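Local atomic coordinates of ferredoxin component of carbazole 1,9a-dioxygenase (Nocardioides aromaticivorans, PDB entry 3GCE), a protein that probably carries electrons through its Rieske-type [2Fe-2S] cluster to the terminal oxygenase of carbazole 1,9a-dioxygenase. Residues M36-G41 / F79-G84. Numbering follows the deposited sequence.
Sequences MVVRDG and FDVRTG
Met36 sends CG anti to its backbone N (chi1 -170°), and further bends at its second and third torsions carry the terminal methyl CE to Val81. Val81 directs CB toward the strand that holds Met36, and with chi1 -61° its CG1, anti to the carbonyl carbon, lies where Met36 and Val38 meet it. Met36 CE lies 4.2 Å from Val81 CG1, the two side chains crossing at about a right angle. Val81 CG1 also meets Val38, whose CG1 is 4.2 Å away. Met36 and Val38, two residues apart, lie on one face of strand 33-40, which alternation in a beta strand allows, and a single valine suffices to meet both. The contact is small and wholly apolar; a flexible thioether suits the longer reach and compact branched valines the shorter one. Phe63 touches both valines, and Ile70 packs on Met36 and Val81, so the three residues belong to a larger buried apolar patch.

Val81 follows Asp80, the first residue of the turn after strand 78-80. Asp80 OD1 accepts from Arg82 N at 3.1 Å, forming an Asx turn, and from Arg82 NE at 2.9 Å in a nearly straight salt bridge (173°). Arg82 NE meets OD1 on its syn side, modestly tilted from the carboxylate plane, while Arg82 N comes from well above the other face. Thr83 OG1 lies 2.6 Å from Asp80 OD2, while Gly84 N donates a hydrogen bond to Asp80 O; Gly84 has a positive phi, which residues with a CB adopt less readily. These bonds probably help to fix the backbone that presents Val81.

The side chain of Met36 is about 11 Å from the bound [2Fe-2S] cluster; the contact is hydrophobic packing between two beta sheets of the Rieske domain, three-stranded (with 33-40) and four-stranded (with 78-80).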
loop_
_atom_site.group_PDB
_atom_site.type_symbol
_atom_site.label_atom_id
_atom_site.label_comp_id
_atom_site.label_asym_id
_atom_site.label_seq_id
_atom_site.Cartn_x
_atom_site.Cartn_y
_atom_site.Cartn_z
ATOM N N MET A 36 2.337 0.791 3.008
ATOM C CA MET A 36 1.004 1.321 2.787
ATOM C C MET A 36 0.064 0.152 2.551
ATOM O O MET A 36 0.336 -0.705 1.707
ATOM C CB MET A 36 0.990 2.251 1.574
ATOM C CG MET A 36 -0.326 3.037 1.420
ATOM S SD MET A 36 -1.377 2.347 0.154
ATOM C CE MET A 36 -0.402 2.893 -1.192
ATOM N N VAL A 37 -1.035 0.141 3.298
ATOM C CA VAL A 37 -2.046 -0.897 3.187
ATOM C C VAL A 37 -3.364 -0.219 2.832
ATOM O O VAL A 37 -3.680 0.830 3.394
ATOM C CB VAL A 37 -2.101 -1.737 4.506
ATOM C CG1 VAL A 37 -3.243 -2.735 4.506
ATOM C CG2 VAL A 37 -0.788 -2.482 4.665
ATOM N N VAL A 38 -4.097 -0.793 1.865
ATOM C CA VAL A 38 -5.379 -0.264 1.464
ATOM C C VAL A 38 -6.358 -1.386 1.099
ATOM O O VAL A 38 -5.990 -2.364 0.447
ATOM C CB VAL A 38 -5.210 0.777 0.301
ATOM C CG1 VAL A 38 -4.770 0.107 -1.003
ATOM C CG2 VAL A 38 -6.493 1.609 0.108
ATOM N N ARG A 39 -7.594 -1.244 1.568
ATOM C CA ARG A 39 -8.689 -2.160 1.249
ATOM C C ARG A 39 -9.439 -1.641 0.024
ATOM O O ARG A 39 -9.692 -0.436 -0.102
ATOM C CB ARG A 39 -9.705 -2.204 2.386
ATOM C CG ARG A 39 -9.421 -3.119 3.553
ATOM C CD ARG A 39 -10.650 -3.127 4.518
ATOM N NE ARG A 39 -11.846 -3.769 3.950
ATOM C CZ ARG A 39 -13.054 -3.806 4.525
ATOM N NH1 ARG A 39 -13.285 -3.215 5.693
ATOM N NH2 ARG A 39 -14.046 -4.440 3.924
ATOM N N ASP A 40 -9.777 -2.552 -0.873
ATOM C CA ASP A 40 -10.748 -2.298 -1.919
ATOM C C ASP A 40 -11.717 -3.487 -1.903
ATOM O O ASP A 40 -11.289 -4.641 -2.024
ATOM C CB ASP A 40 -10.050 -2.194 -3.279
ATOM C CG ASP A 40 -11.026 -1.866 -4.420
ATOM O OD1 ASP A 40 -11.641 -0.777 -4.393
ATOM O OD2 ASP A 40 -11.176 -2.712 -5.330
ATOM N N GLY A 41 -13.016 -3.227 -1.730
ATOM C CA GLY A 41 -13.970 -4.329 -1.569
ATOM C C GLY A 41 -13.513 -5.143 -0.378
ATOM O O GLY A 41 -13.274 -4.583 0.687
ATOM N N PHE A 79 1.176 4.691 -8.525
ATOM C CA PHE A 79 1.550 3.264 -8.541
ATOM C C PHE A 79 0.316 2.382 -8.551
ATOM O O PHE A 79 -0.726 2.732 -7.969
ATOM C CB PHE A 79 2.397 2.898 -7.313
ATOM C CG PHE A 79 3.699 3.672 -7.229
ATOM C CD1 PHE A 79 3.760 4.879 -6.527
ATOM C CD2 PHE A 79 4.878 3.151 -7.789
ATOM C CE1 PHE A 79 4.968 5.608 -6.427
ATOM C CE2 PHE A 79 6.075 3.864 -7.692
ATOM C CZ PHE A 79 6.114 5.091 -6.994
ATOM N N ASP A 80 0.454 1.226 -9.183
ATOM C CA ASP A 80 -0.532 0.167 -9.081
ATOM C C ASP A 80 -0.339 -0.492 -7.687
ATOM O O ASP A 80 0.730 -1.019 -7.394
ATOM C CB ASP A 80 -0.307 -0.838 -10.222
ATOM C CG ASP A 80 -1.123 -2.121 -10.048
ATOM O OD1 ASP A 80 -2.230 -2.065 -9.423
ATOM O OD2 ASP A 80 -0.643 -3.186 -10.530
ATOM N N VAL A 81 -1.373 -0.463 -6.845
ATOM C CA VAL A 81 -1.287 -1.077 -5.505
ATOM C C VAL A 81 -1.203 -2.593 -5.497
ATOM O O VAL A 81 -0.824 -3.178 -4.477
ATOM C CB VAL A 81 -2.413 -0.591 -4.556
ATOM C CG1 VAL A 81 -2.314 0.932 -4.364
ATOM C CG2 VAL A 81 -3.810 -0.991 -5.068
ATOM N N ARG A 82 -1.559 -3.223 -6.626
ATOM C CA ARG A 82 -1.482 -4.678 -6.775
ATOM C C ARG A 82 -0.049 -5.178 -6.953
ATOM O O ARG A 82 0.292 -6.313 -6.541
ATOM C CB ARG A 82 -2.293 -5.117 -7.995
ATOM C CG ARG A 82 -3.798 -4.936 -7.827
ATOM C CD ARG A 82 -4.512 -5.115 -9.152
ATOM N NE ARG A 82 -4.248 -3.990 -10.049
ATOM C CZ ARG A 82 -4.841 -3.822 -11.223
ATOM N NH1 ARG A 82 -5.746 -4.694 -11.632
ATOM N NH2 ARG A 82 -4.525 -2.788 -11.988
ATOM N N THR A 83 0.811 -4.337 -7.536
ATOM C CA THR A 83 2.126 -4.799 -8.000
ATOM C C THR A 83 3.290 -3.907 -7.631
ATOM O O THR A 83 4.475 -4.341 -7.733
ATOM C CB THR A 83 2.144 -4.995 -9.545
ATOM O OG1 THR A 83 1.898 -3.725 -10.168
ATOM C CG2 THR A 83 1.070 -6.040 -9.997
ATOM N N GLY A 84 2.983 -2.663 -7.260
ATOM C CA GLY A 84 4.021 -1.643 -7.034
ATOM C C GLY A 84 4.505 -0.980 -8.325
ATOM O O GLY A 84 5.449 -0.198 -8.301
#